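Local coordinates for protein dual function macrocyclase-peptidase POPB (Galerina marginata, PDB 5N4B) that cleaves toxin precursor peptides on the C-terminal side of proline and then macrocyclises the released intermediate in amanitin biosynthesis, at residues A[74-79]-A[711-716]; A[39-44]-A[49-54]. The protein carries 1 engineered substitution. All blocks are in the same frame, centred on the assembly; numbering follows the deposited sequence. Where two conformers were deposited one is given.

Interaction 1: A[74-79]-A[711-716]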
ATOM      1  N   GLU A  74      -7.883  25.311   2.191  1.00 13.47           N
ATOM      2  CA  GLU A  74      -7.079  26.136   3.086  1.00 13.84           C
ATOM      3  C   GLU A  74      -6.805  25.410   4.392  1.00 13.28           C
ATOM      4  O   GLU A  74      -5.669  25.409   4.892  1.00 13.29           O
ATOM      5  CB  GLU A  74      -7.839  27.434   3.324  1.00 16.30           C
ATOM      6  CG  GLU A  74      -7.235  28.391   4.284  1.00 26.07           C
ATOM      7  CD  GLU A  74      -8.112  29.628   4.613  1.00 23.72           C
ATOM      8  OE1 GLU A  74      -9.200  29.887   3.947  1.00 31.14           O
ATOM      9  OE2 GLU A  74      -7.758  30.274   5.615  1.00 22.75           O
ATOM     10  N   LYS A  75      -7.835  24.798   4.982  1.00 13.33           N
ATOM     11  CA  LYS A  75      -7.663  24.082   6.250  1.00 11.84           C
ATOM     12  C   LYS A  75      -6.775  22.849   6.068  1.00 11.03           C
ATOM     13  O   LYS A  75      -5.941  22.549   6.924  1.00 11.87           O
ATOM     14  CB  LYS A  75      -9.024  23.634   6.792  1.00 14.09           C
ATOM     15  CG  LYS A  75      -9.989  24.757   7.187  1.00 18.28           C
ATOM     16  CD  LYS A  75     -11.386  24.173   7.519  1.00 22.08           C
ATOM     17  CE  LYS A  75     -12.436  25.250   7.812  1.00 28.20           C
ATOM     18  NZ  LYS A  75     -12.108  26.031   9.001  1.00 34.60           N
ATOM     19  N   PHE A  76      -6.948  22.126   4.970  1.00 10.49           N
ATOM     20  CA  PHE A  76      -6.215  20.878   4.750  1.00  9.37           C
ATOM     21  C   PHE A  76      -4.743  21.154   4.450  1.00  9.76           C
ATOM     22  O   PHE A  76      -3.865  20.432   4.923  1.00 10.65           O
ATOM     23  CB  PHE A  76      -6.820  20.095   3.588  1.00 10.66           C
ATOM     24  CG  PHE A  76      -8.188  19.472   3.870  1.00 10.75           C
ATOM     25  CD1 PHE A  76      -8.703  19.422   5.138  1.00 10.97           C
ATOM     26  CD2 PHE A  76      -8.924  18.957   2.831  1.00 11.32           C
ATOM     27  CE1 PHE A  76      -9.931  18.777   5.383  1.00 13.14           C
ATOM     28  CE2 PHE A  76     -10.183  18.334   3.048  1.00 12.46           C
ATOM     29  CZ  PHE A  76     -10.670  18.262   4.312  1.00 12.82           C
ATOM     30  N   ARG A  77      -4.467  22.148   3.614  1.00  9.68           N
ATOM     31  CA  ARG A  77      -3.076  22.509   3.360  1.00 11.07           C
ATOM     32  C   ARG A  77      -2.368  22.855   4.654  1.00 10.08           C
ATOM     33  O   ARG A  77      -1.257  22.391   4.900  1.00 10.47           O
ATOM     34  CB  ARG A  77      -3.038  23.693   2.406  1.00  9.93           C
ATOM     35  CG  ARG A  77      -1.662  23.988   1.820  1.00 12.22           C
ATOM     36  CD  ARG A  77      -1.635  25.239   0.931  1.00 13.71           C
ATOM     37  NE  ARG A  77      -2.642  25.214  -0.173  1.00 16.39           N
ATOM     38  CZ  ARG A  77      -3.746  25.909  -0.213  1.00 19.23           C
ATOM     39  NH1 ARG A  77      -4.088  26.744   0.765  1.00 21.07           N
ATOM     40  NH2 ARG A  77      -4.534  25.804  -1.275  1.00 19.22           N
ATOM     41  N   ALA A  78      -3.024  23.635   5.519  1.00 10.26           N
ATOM     42  CA  ALA A  78      -2.401  23.976   6.798  1.00 10.43           C
ATOM     43  C   ALA A  78      -2.167  22.736   7.644  1.00  9.44           C
ATOM     44  O   ALA A  78      -1.134  22.608   8.303  1.00 10.20           O
ATOM     45  CB  ALA A  78      -3.245  25.010   7.528  1.00 12.23           C
ATOM     46  N   SER A  79      -3.120  21.813   7.631  1.00 10.41           N
ATOM     47  CA  SER A  79      -2.985  20.607   8.444  1.00 10.95           C
ATOM     48  C   SER A  79      -1.823  19.736   7.999  1.00 10.49           C
ATOM     49  O   SER A  79      -1.287  18.987   8.815  1.00 11.33           O
ATOM     50  CB  SER A  79      -4.295  19.813   8.460  1.00 11.54           C
ATOM     51  OG  SER A  79      -4.444  18.978   7.348  1.00 12.78           O
ATOM     52  N   ASP A 711      -7.311  17.731  -4.467  1.00 10.78           N
ATOM     53  CA  ASP A 711      -8.169  16.564  -4.633  1.00 12.29           C
ATOM     54  C   ASP A 711      -8.816  16.163  -3.314  1.00 12.29           C
ATOM     55  O   ASP A 711      -9.988  15.778  -3.304  1.00 12.12           O
ATOM     56  CB  ASP A 711      -7.389  15.391  -5.206  1.00 13.02           C
ATOM     57  CG  ASP A 711      -7.073  15.557  -6.706  1.00 17.99           C
ATOM     58  OD1 ASP A 711      -7.687  16.406  -7.397  1.00 21.37           O
ATOM     59  OD2 ASP A 711      -6.098  14.866  -7.124  1.00 25.49           O
ATOM     60  N   ALA A 712      -8.102  16.276  -2.185  1.00  9.90           N
ATOM     61  CA  ALA A 712      -8.703  15.973  -0.894  1.00  9.87           C
ATOM     62  C   ALA A 712      -9.848  16.936  -0.592  1.00  9.89           C
ATOM     63  O   ALA A 712     -10.911  16.530  -0.103  1.00 10.66           O
ATOM     64  CB  ALA A 712      -7.637  16.021   0.205  1.00 10.43           C
ATOM     65  N   ALA A 713      -9.657  18.219  -0.872  1.00  8.84           N
ATOM     66  CA  ALA A 713     -10.726  19.170  -0.625  1.00 10.37           C
ATOM     67  C   ALA A 713     -11.955  18.868  -1.477  1.00 10.77           C
ATOM     68  O   ALA A 713     -13.092  18.986  -1.007  1.00 11.54           O
ATOM     69  CB  ALA A 713     -10.218  20.585  -0.873  1.00 12.69           C
ATOM     70  N   ASP A 714     -11.754  18.492  -2.738  1.00 10.22           N
ATOM     71  CA  ASP A 714     -12.890  18.123  -3.594  1.00 10.90           C
ATOM     72  C   ASP A 714     -13.633  16.917  -3.023  1.00 12.20           C
ATOM     73  O   ASP A 714     -14.863  16.912  -2.964  1.00 12.67           O
ATOM     74  CB  ASP A 714     -12.392  17.744  -4.984  1.00 11.96           C
ATOM     75  CG  ASP A 714     -12.057  18.916  -5.886  1.00 14.51           C
ATOM     76  OD1 ASP A 714     -12.349  20.051  -5.532  1.00 15.65           O
ATOM     77  OD2 ASP A 714     -11.482  18.664  -6.991  1.00 17.21           O
ATOM     78  N   LYS A 715     -12.896  15.892  -2.618  1.00 10.83           N
ATOM     79  CA  LYS A 715     -13.500  14.650  -2.132  1.00  9.97           C
ATOM     80  C   LYS A 715     -14.286  14.884  -0.849  1.00 10.38           C
ATOM     81  O   LYS A 715     -15.471  14.536  -0.742  1.00  9.99           O
ATOM     82  CB  LYS A 715     -12.414  13.596  -1.868  1.00 13.35           C
ATOM     83  CG  LYS A 715     -12.852  12.447  -1.051  1.00 15.97           C
ATOM     84  CD  LYS A 715     -11.808  11.342  -1.086  1.00 23.00           C
ATOM     85  CE  LYS A 715     -10.714  11.569  -0.152  1.00 24.16           C
ATOM     86  NZ  LYS A 715     -10.126  10.205   0.245  1.00 27.77           N
ATOM     87  N   TRP A 716     -13.624  15.483   0.150  1.00  9.41           N
ATOM     88  CA  TRP A 716     -14.270  15.654   1.444  0.51  9.85           C
ATOM     89  C   TRP A 716     -15.329  16.747   1.375  1.00 10.54           C
ATOM     90  O   TRP A 716     -16.353  16.668   2.065  1.00 11.87           O
ATOM     91  CB  TRP A 716     -13.233  15.921   2.546  0.51 10.23           C
ATOM     92  CG  TRP A 716     -12.253  14.805   2.724  0.51 10.76           C
ATOM     93  CD1 TRP A 716     -10.884  14.889   2.634  0.51  9.09           C
ATOM     94  CD2 TRP A 716     -12.551  13.430   2.991  0.51 12.87           C
ATOM     95  NE1 TRP A 716     -10.326  13.655   2.840  0.51 12.77           N
ATOM     96  CE2 TRP A 716     -11.322  12.735   3.037  0.51  9.53           C
ATOM     97  CE3 TRP A 716     -13.737  12.723   3.188  0.51 14.01           C
ATOM     98  CZ2 TRP A 716     -11.241  11.364   3.290  0.51 13.83           C
ATOM     99  CZ3 TRP A 716     -13.660  11.363   3.431  0.51 20.03           C
ATOM    100  CH2 TRP A 716     -12.427  10.697   3.488  0.51 15.99           C
TER
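Phe76 reaches from helix 68-80 to helix 705-722 and meets Ala712, Ala713 and Trp716. The contact between the two segments is apolar. With CG anti to its carbonyl carbon (chi1 -71°), Phe76 sends its ring out toward the partner helix, leading with CD2, CE2 and CZ. CD2 lies 4.1 Å from Ala712 CB and 4.2 Å from Ala713 CB, so the two small methyl groups let the phenyl ring come down close to the helix backbone. There, Phe76 CE2 is 3.8 Å from Ala713 CA, and Ala712 O sits at the ring edge, near its plane.

The two aromatic rings meet obliquely. In the conformer of Trp716 described here, one of two, Phe76 CE2 comes to 3.5 Å from Trp716 CD1, at the edge of the indole, and the planes stand at 90° with the phenyl and five-membered ring centroids 5.5 Å apart. Lys715 CE covers part of one face of the same indole, while its NZ forms a salt bridge with Glu602.

Ser79 OG donates to Phe76 O at 2.9 Å, three residues back in the same helix. Ile69 and Ala73 of that helix also pack on Ala713, widening the interface.

The helix axes approach to 9.7 Å and run at 130° between their N-to-C directions. This is helix-helix packing in which one phenyl ring fits against two alanines and a tryptophan side chain, and it joins the N-terminal helical segment preceding the propeller blades to the C-terminal helix of the alpha/beta-hydrolase domain, as in prolyl oligopeptidases.

Interaction 2: A[39-44]-A[49-54]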
ATOM      1  N   GLN A  39     -17.975  -1.585 -23.784  1.00 20.38           N
ATOM      2  CA  GLN A  39     -16.672  -2.191 -24.067  1.00 20.48           C
ATOM      3  C   GLN A  39     -15.715  -1.174 -24.653  1.00 20.10           C
ATOM      4  O   GLN A  39     -14.508  -1.233 -24.394  1.00 20.39           O
ATOM      5  CB  GLN A  39     -16.838  -3.405 -24.998  1.00 20.86           C
ATOM      6  CG  GLN A  39     -15.498  -4.102 -25.327  1.00 30.71           C
ATOM      7  CD  GLN A  39     -14.690  -3.350 -26.373  1.00 33.85           C
ATOM      8  OE1 GLN A  39     -15.252  -2.773 -27.308  1.00 30.06           O
ATOM      9  NE2 GLN A  39     -13.357  -3.318 -26.211  1.00 33.42           N
ATOM     10  N   TRP A  40     -16.235  -0.223 -25.429  1.00 18.74           N
ATOM     11  CA  TRP A  40     -15.410   0.771 -26.104  1.00 17.21           C
ATOM     12  C   TRP A  40     -14.701   1.707 -25.128  1.00 20.38           C
ATOM     13  O   TRP A  40     -13.693   2.308 -25.490  1.00 19.95           O
ATOM     14  CB  TRP A  40     -16.223   1.537 -27.142  1.00 18.73           C
ATOM     15  CG  TRP A  40     -17.368   2.301 -26.593  1.00 18.92           C
ATOM     16  CD1 TRP A  40     -18.625   1.842 -26.376  1.00 20.58           C
ATOM     17  CD2 TRP A  40     -17.337   3.658 -26.184  1.00 19.04           C
ATOM     18  NE1 TRP A  40     -19.394   2.866 -25.838  1.00 19.94           N
ATOM     19  CE2 TRP A  40     -18.627   3.988 -25.724  1.00 20.81           C
ATOM     20  CE3 TRP A  40     -16.349   4.648 -26.180  1.00 22.47           C
ATOM     21  CZ2 TRP A  40     -18.956   5.262 -25.273  1.00 23.59           C
ATOM     22  CZ3 TRP A  40     -16.676   5.907 -25.723  1.00 26.44           C
ATOM     23  CH2 TRP A  40     -17.966   6.206 -25.268  1.00 26.17           C
ATOM     24  N   LEU A  41     -15.159   1.806 -23.886  1.00 18.58           N
ATOM     25  CA  LEU A  41     -14.477   2.604 -22.870  1.00 17.90           C
ATOM     26  C   LEU A  41     -13.234   1.930 -22.354  1.00 18.51           C
ATOM     27  O   LEU A  41     -12.527   2.525 -21.534  1.00 20.25           O
ATOM     28  CB  LEU A  41     -15.448   2.951 -21.725  1.00 17.40           C
ATOM     29  CG  LEU A  41     -16.430   4.057 -22.096  1.00 18.50           C
ATOM     30  CD1 LEU A  41     -17.549   4.210 -21.046  1.00 19.62           C
ATOM     31  CD2 LEU A  41     -15.701   5.410 -22.234  1.00 21.64           C
ATOM     32  N   GLU A  42     -12.936   0.712 -22.800  1.00 17.67           N
ATOM     33  CA  GLU A  42     -11.653   0.079 -22.505  1.00 17.80           C
ATOM     34  C   GLU A  42     -10.516   0.691 -23.310  1.00 19.64           C
ATOM     35  O   GLU A  42      -9.345   0.415 -22.999  1.00 21.35           O
ATOM     36  CB  GLU A  42     -11.673  -1.411 -22.822  1.00 19.04           C
ATOM     37  CG  GLU A  42     -12.621  -2.216 -21.974  1.00 18.23           C
ATOM     38  CD  GLU A  42     -12.908  -3.602 -22.512  1.00 20.28           C
ATOM     39  OE1 GLU A  42     -12.264  -4.088 -23.485  1.00 23.02           O
ATOM     40  OE2 GLU A  42     -13.789  -4.267 -21.938  1.00 21.65           O
ATOM     41  N   GLU A  43     -10.838   1.487 -24.325  1.00 19.35           N
ATOM     42  CA  GLU A  43      -9.882   1.865 -25.345  1.00 19.47           C
ATOM     43  C   GLU A  43      -9.427   3.298 -25.168  1.00 22.37           C
ATOM     44  O   GLU A  43      -9.972   4.069 -24.368  1.00 24.03           O
ATOM     45  CB  GLU A  43     -10.510   1.723 -26.726  1.00 21.66           C
ATOM     46  CG  GLU A  43     -11.159   0.389 -27.025  1.00 23.04           C
ATOM     47  CD  GLU A  43     -10.189  -0.774 -27.269  1.00 25.49           C
ATOM     48  OE1 GLU A  43      -8.953  -0.583 -27.154  1.00 28.78           O
ATOM     49  OE2 GLU A  43     -10.710  -1.879 -27.561  1.00 25.33           O
ATOM     50  N   SER A  44      -8.439   3.677 -25.965  1.00 22.47           N
ATOM     51  CA  SER A  44      -7.955   5.041 -25.962  1.00 24.28           C
ATOM     52  C   SER A  44      -8.174   5.585 -27.364  1.00 22.78           C
ATOM     53  O   SER A  44      -7.553   5.110 -28.331  1.00 27.37           O
ATOM     54  CB  SER A  44      -6.486   5.098 -25.558  1.00 29.30           C
ATOM     55  OG  SER A  44      -6.006   6.417 -25.707  1.00 38.41           O
ATOM     56  N   ASP A  49     -11.772  10.262 -25.336  1.00 20.43           N
ATOM     57  CA  ASP A  49     -11.303  11.552 -24.838  1.00 21.39           C
ATOM     58  C   ASP A  49     -12.446  12.555 -24.724  1.00 20.12           C
ATOM     59  O   ASP A  49     -12.506  13.333 -23.762  1.00 20.69           O
ATOM     60  CB  ASP A  49     -10.245  12.121 -25.769  1.00 21.68           C
ATOM     61  CG  ASP A  49      -8.934  11.364 -25.736  1.00 30.00           C
ATOM     62  OD1 ASP A  49      -8.657  10.582 -24.807  1.00 31.26           O
ATOM     63  OD2 ASP A  49      -8.140  11.600 -26.672  1.00 37.17           O
ATOM     64  N   LYS A  50     -13.355  12.572 -25.695  1.00 20.09           N
ATOM     65  CA  LYS A  50     -14.500  13.477 -25.614  1.00 22.39           C
ATOM     66  C   LYS A  50     -15.365  13.125 -24.412  1.00 20.78           C
ATOM     67  O   LYS A  50     -15.856  14.009 -23.698  1.00 20.11           O
ATOM     68  CB  LYS A  50     -15.334  13.472 -26.893  1.00 27.04           C
ATOM     69  CG  LYS A  50     -14.676  14.219 -28.056  1.00 42.45           C
ATOM     70  CD  LYS A  50     -15.500  14.111 -29.355  1.00 51.99           C
ATOM     71  CE  LYS A  50     -14.732  14.698 -30.550  1.00 56.91           C
ATOM     72  NZ  LYS A  50     -15.493  14.570 -31.839  1.00 63.20           N
ATOM     73  N   TRP A  51     -15.543  11.843 -24.170  1.00 19.57           N
ATOM     74  CA  TRP A  51     -16.366  11.395 -23.056  1.00 17.95           C
ATOM     75  C   TRP A  51     -15.708  11.706 -21.723  1.00 17.42           C
ATOM     76  O   TRP A  51     -16.364  12.222 -20.807  1.00 16.76           O
ATOM     77  CB  TRP A  51     -16.662   9.914 -23.188  1.00 17.33           C
ATOM     78  CG  TRP A  51     -17.530   9.303 -22.093  1.00 17.90           C
ATOM     79  CD1 TRP A  51     -18.897   9.216 -22.073  1.00 19.70           C
ATOM     80  CD2 TRP A  51     -17.080   8.713 -20.876  1.00 15.74           C
ATOM     81  NE1 TRP A  51     -19.314   8.615 -20.903  1.00 19.85           N
ATOM     82  CE2 TRP A  51     -18.211   8.295 -20.151  1.00 18.44           C
ATOM     83  CE3 TRP A  51     -15.828   8.518 -20.327  1.00 17.58           C
ATOM     84  CZ2 TRP A  51     -18.110   7.677 -18.907  1.00 16.87           C
ATOM     85  CZ3 TRP A  51     -15.734   7.918 -19.088  1.00 17.01           C
ATOM     86  CH2 TRP A  51     -16.871   7.497 -18.402  1.00 17.37           C
ATOM     87  N   THR A  52     -14.414  11.426 -21.582  1.00 16.22           N
ATOM     88  CA  THR A  52     -13.771  11.714 -20.309  1.00 16.31           C
ATOM     89  C   THR A  52     -13.734  13.209 -20.033  1.00 16.46           C
ATOM     90  O   THR A  52     -13.874  13.624 -18.875  1.00 16.83           O
ATOM     91  CB  THR A  52     -12.353  11.125 -20.221  1.00 18.00           C
ATOM     92  OG1 THR A  52     -11.533  11.653 -21.268  1.00 20.58           O
ATOM     93  CG2 THR A  52     -12.371   9.621 -20.328  1.00 17.96           C
ATOM     94  N   THR A  53     -13.503  14.015 -21.081  1.00 18.49           N
ATOM     95  CA  THR A  53     -13.506  15.460 -20.943  1.00 16.81           C
ATOM     96  C   THR A  53     -14.876  15.953 -20.516  1.00 16.98           C
ATOM     97  O   THR A  53     -14.999  16.746 -19.576  1.00 17.37           O
ATOM     98  CB  THR A  53     -13.080  16.106 -22.265  1.00 18.82           C
ATOM     99  OG1 THR A  53     -11.737  15.730 -22.537  1.00 22.01           O
ATOM    100  CG2 THR A  53     -13.178  17.630 -22.171  1.00 25.19           C
ATOM    101  N   ALA A  54     -15.939  15.434 -21.156  1.00 16.73           N
ATOM    102  CA  ALA A  54     -17.302  15.814 -20.783  1.00 16.48           C
ATOM    103  C   ALA A  54     -17.611  15.425 -19.329  1.00 16.33           C
ATOM    104  O   ALA A  54     -18.243  16.192 -18.588  1.00 18.25           O
ATOM    105  CB  ALA A  54     -18.346  15.195 -21.717  1.00 19.29           C
TER
HETATM  106  O   HOH W   1      -8.522   8.039 -24.985  1.00 23.47           O
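Leu41 and Trp40, neighbours on the 3-10 segment 39-42, both close on the indole of Trp51 in helix 46-64. Leu41 has CG anti to its carbonyl carbon, which carries its branched end over the Trp51 ring: CD2 lies 4.0 Å from the centroid of the six-membered ring and 23° off its normal, a CH-pi contact. The second methyl, CD1, approaches Trp51 CZ2 at 4.1 Å.

In Trp51, CG anti to the backbone N (chi1 -179°) extends the indole toward the 3-10 turn, and the second torsion, near a right angle, turns its face to Leu41. Trp40 meets it edge-to-face, with its benzene edge toward the Trp51 face, the planes at 81° and the centroids of its six-membered ring and the Trp51 five-membered ring 6.0 Å apart. The leading atom, Trp40 CH2, lies 4.4 Å from Trp51 CB. Trp40 NE1 donates a hydrogen bond to Arg16 O, and the Arg16 side chain makes a cation-pi contact with this indole.

Nearer the connecting turn, a water bridges the segments, donating to Asp49 OD1 at 2.6 Å and lying 3.1 Å from Ser44 OG.

Phe671 adds another edge-to-face contact to Trp51, and Leu41 touches Ala675, both on helix 668-680. The result is a local aromatic cluster, folding a 3-10 turn back onto the following helix and packing the N-terminal region against the hydrolase domain.

Overall arrangement
Both contacts involve the chain ahead of the first propeller blade, which leans on the alpha/beta-hydrolase domain. Interaction 2 is complete in the chain before the first segment of interaction 1 begins, and the consecutive helices 46-64 and 68-80 carry the chain from one to the other. The centres of the two contacts are 29 Å apart and their nearest atoms about 13 Å, so they do not touch. Interaction 1 joins segments with 631 residues between them, whereas interaction 2 is a local fold-back. Both lie away from the charge relay residues Asp662, His699 and Ala578, the engineered replacement in the triad, although Lys715 of interaction 1 packs on the bound peptide.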